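Side-chain contact in 3-dehydroquinate dehydratase (Clostridium difficile, PDB 4H3D), which catalyses the cis-dehydration of 3-dehydroquinate to 3-dehydroshikimate through an imine intermediate, the third step of the chorismate pathway: residues T192-F196 with K197-D201. Residues are numbered along the deposited sequence; the frame is centred on the assembly and turned at random.
Sequences TNEMF and KIYAD
M195 meets Y199 and A200 near the C-terminal end of helix 182-199 of the TIM barrel, within the beta-alpha-beta unit that links strand 172-177 to strand 205-208. The turn here widens to a pi-type one. M195 O takes the N-H of A200 five residues on, at 2.8 Å and an N-H...O angle of 156°, whereas the bond from Y199 N to the same oxygen is weak. The two preceding bonds keep the ordinary i to i+4 pattern, K197 N to N193 O and I198 N to E194 O.

Followed outward, the M195 side chain starts with CB directed away from the 197-201 segment. CG, anti to the backbone N (chi1 -174°), passes A200 CB at 4.1 Å. A bend at chi2 (70°) then brings SD to 3.7 Å from Y199 CB, and CE ends beside A200 N and CA. Helix 155-167 supplies L162, C163 and Q166 against this buried chain.

On the neighbouring side, E194 CG touches I198 CD1 at 3.6 Å, and its carboxylate, salt-bridged to K155, brings OE2 to the edge of the Y199 ring. I198 CG2 lies over one face of that ring. K197 runs extended past N193, whose ND2 bonds to F223 O, and K197 NZ forms a salt bridge with E182 of the second subunit. One water also accepts from K197 NZ at 3.2 Å and donates weakly to N193 OD1.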
ATOM      1  N   THR B 192       4.857   9.460  10.620  1.00 21.12           N
ATOM      2  CA  THR B 192       5.915   8.463  10.498  1.00 20.47           C
ATOM      3  C   THR B 192       7.110   9.018   9.721  1.00 22.09           C
ATOM      4  O   THR B 192       8.254   8.928  10.174  1.00 23.85           O
ATOM      5  CB  THR B 192       5.405   7.189   9.781  1.00 21.22           C
ATOM      6  OG1 THR B 192       4.326   6.599  10.532  1.00 20.51           O
ATOM      7  CG2 THR B 192       6.519   6.174   9.596  1.00 19.31           C
ATOM      8  N   ASN B 193       6.840   9.616   8.569  1.00 23.22           N
ATOM      9  CA  ASN B 193       7.925  10.092   7.732  1.00 24.67           C
ATOM     10  C   ASN B 193       8.615  11.328   8.302  1.00 24.38           C
ATOM     11  O   ASN B 193       9.835  11.485   8.158  1.00 27.65           O
ATOM     12  CB  ASN B 193       7.459  10.329   6.306  1.00 24.38           C
ATOM     13  CG  ASN B 193       8.621  10.474   5.343  1.00 24.73           C
ATOM     14  OD1 ASN B 193       8.830  11.524   4.803  1.00 26.48           O
ATOM     15  ND2 ASN B 193       9.413   9.411   5.180  1.00 25.83           N
ATOM     16  N   GLU B 194       7.852  12.200   8.939  1.00 26.05           N
ATOM     17  CA  GLU B 194       8.441  13.381   9.587  1.00 27.96           C
ATOM     18  C   GLU B 194       9.403  12.945  10.698  1.00 25.79           C
ATOM     19  O   GLU B 194      10.513  13.465  10.811  1.00 26.03           O
ATOM     20  CB  GLU B 194       7.348  14.295  10.134  1.00 29.47           C
ATOM     21  CG  GLU B 194       7.877  15.538  10.826  1.00 37.44           C
ATOM     22  CD  GLU B 194       6.789  16.579  11.073  1.00 45.98           C
ATOM     23  OE1 GLU B 194       5.993  16.850  10.138  1.00 49.97           O
ATOM     24  OE2 GLU B 194       6.750  17.137  12.191  1.00 51.23           O
ATOM     25  N   MET B 195       8.984  11.959  11.486  1.00 24.86           N
ATOM     26  CA  MET B 195       9.817  11.414  12.540  1.00 25.57           C
ATOM     27  C   MET B 195      11.062  10.785  11.909  1.00 27.06           C
ATOM     28  O   MET B 195      12.192  11.096  12.290  1.00 27.77           O
ATOM     29  CB  MET B 195       9.044  10.358  13.330  1.00 24.54           C
ATOM     30  CG  MET B 195       9.771   9.813  14.539  1.00 26.77           C
ATOM     31  SD  MET B 195       9.907  11.053  15.846  1.00 28.37           S
ATOM     32  CE  MET B 195      11.059  10.214  16.944  1.00 24.47           C
ATOM     33  N   PHE B 196      10.841   9.911  10.930  1.00 26.84           N
ATOM     34  CA  PHE B 196      11.921   9.235  10.230  1.00 27.63           C
ATOM     35  C   PHE B 196      12.959  10.210   9.693  1.00 28.71           C
ATOM     36  O   PHE B 196      14.172  10.021   9.877  1.00 29.97           O
ATOM     37  CB  PHE B 196      11.340   8.412   9.052  1.00 27.91           C
ATOM     38  CG  PHE B 196      12.367   7.604   8.302  1.00 30.86           C
ATOM     39  CD1 PHE B 196      12.719   6.319   8.735  1.00 29.30           C
ATOM     40  CD2 PHE B 196      12.968   8.109   7.162  1.00 33.48           C
ATOM     41  CE1 PHE B 196      13.653   5.562   8.047  1.00 33.57           C
ATOM     42  CE2 PHE B 196      13.915   7.360   6.464  1.00 39.52           C
ATOM     43  CZ  PHE B 196      14.258   6.073   6.914  1.00 35.51           C
ATOM     44  N   LYS B 197      12.486  11.263   9.055  1.00 29.27           N
ATOM     45  CA  LYS B 197      13.366  12.219   8.399  1.00 31.81           C
ATOM     46  C   LYS B 197      14.020  13.275   9.283  1.00 33.39           C
ATOM     47  O   LYS B 197      15.191  13.595   9.090  1.00 31.42           O
ATOM     48  CB  LYS B 197      12.619  12.930   7.285  1.00 33.71           C
ATOM     49  CG  LYS B 197      12.501  12.148   5.996  1.00 36.40           C
ATOM     50  CD  LYS B 197      11.927  13.050   4.931  1.00 41.58           C
ATOM     51  CE  LYS B 197      12.244  12.574   3.548  1.00 45.35           C
ATOM     52  NZ  LYS B 197      11.694  13.544   2.528  1.00 46.45           N
ATOM     53  N   ILE B 198      13.267  13.792  10.251  1.00 32.63           N
ATOM     54  CA  ILE B 198      13.702  14.928  11.059  1.00 33.46           C
ATOM     55  C   ILE B 198      14.138  14.627  12.487  1.00 32.93           C
ATOM     56  O   ILE B 198      15.189  15.117  12.916  1.00 31.43           O
ATOM     57  CB  ILE B 198      12.562  15.984  11.135  1.00 36.02           C
ATOM     58  CG1 ILE B 198      12.113  16.380   9.723  1.00 38.80           C
ATOM     59  CG2 ILE B 198      13.009  17.229  11.930  1.00 35.27           C
ATOM     60  CD1 ILE B 198      10.881  17.223   9.707  1.00 44.33           C
ATOM     61  N   TYR B 199      13.359  13.814  13.216  1.00 30.10           N
ATOM     62  CA  TYR B 199      13.611  13.601  14.656  1.00 30.87           C
ATOM     63  C   TYR B 199      14.220  12.285  15.106  1.00 29.75           C
ATOM     64  O   TYR B 199      14.862  12.241  16.140  1.00 29.18           O
ATOM     65  CB  TYR B 199      12.308  13.797  15.435  1.00 30.99           C
ATOM     66  CG  TYR B 199      11.705  15.149  15.247  1.00 36.86           C
ATOM     67  CD1 TYR B 199      12.280  16.266  15.837  1.00 42.50           C
ATOM     68  CD2 TYR B 199      10.565  15.326  14.478  1.00 38.99           C
ATOM     69  CE1 TYR B 199      11.738  17.515  15.668  1.00 44.54           C
ATOM     70  CE2 TYR B 199      10.013  16.582  14.303  1.00 41.86           C
ATOM     71  CZ  TYR B 199      10.607  17.673  14.906  1.00 45.93           C
ATOM     72  OH  TYR B 199      10.081  18.931  14.744  1.00 48.30           O
ATOM     73  N   ALA B 200      14.021  11.218  14.346  1.00 27.64           N
ATOM     74  CA  ALA B 200      14.487   9.908  14.752  1.00 27.47           C
ATOM     75  C   ALA B 200      15.992   9.694  14.611  1.00 29.19           C
ATOM     76  O   ALA B 200      16.603  10.065  13.599  1.00 27.65           O
ATOM     77  CB  ALA B 200      13.744   8.836  13.974  1.00 26.83           C
ATOM     78  N   ASP B 201      16.600   9.106  15.638  1.00 28.14           N
ATOM     79  CA  ASP B 201      17.999   8.708  15.528  1.00 29.93           C
ATOM     80  C   ASP B 201      18.099   7.194  15.688  1.00 28.14           C
ATOM     81  O   ASP B 201      19.159   6.669  15.966  1.00 30.15           O
ATOM     82  CB  ASP B 201      18.918   9.477  16.484  1.00 30.88           C
ATOM     83  CG  ASP B 201      18.618   9.229  17.949  1.00 35.28           C
ATOM     84  OD1 ASP B 201      17.753   8.385  18.300  1.00 34.64           O
ATOM     85  OD2 ASP B 201      19.272   9.909  18.765  1.00 39.32           O
TER
HETATM   86  O   HOH W   1       8.546  14.118   2.599  1.00 27.07           O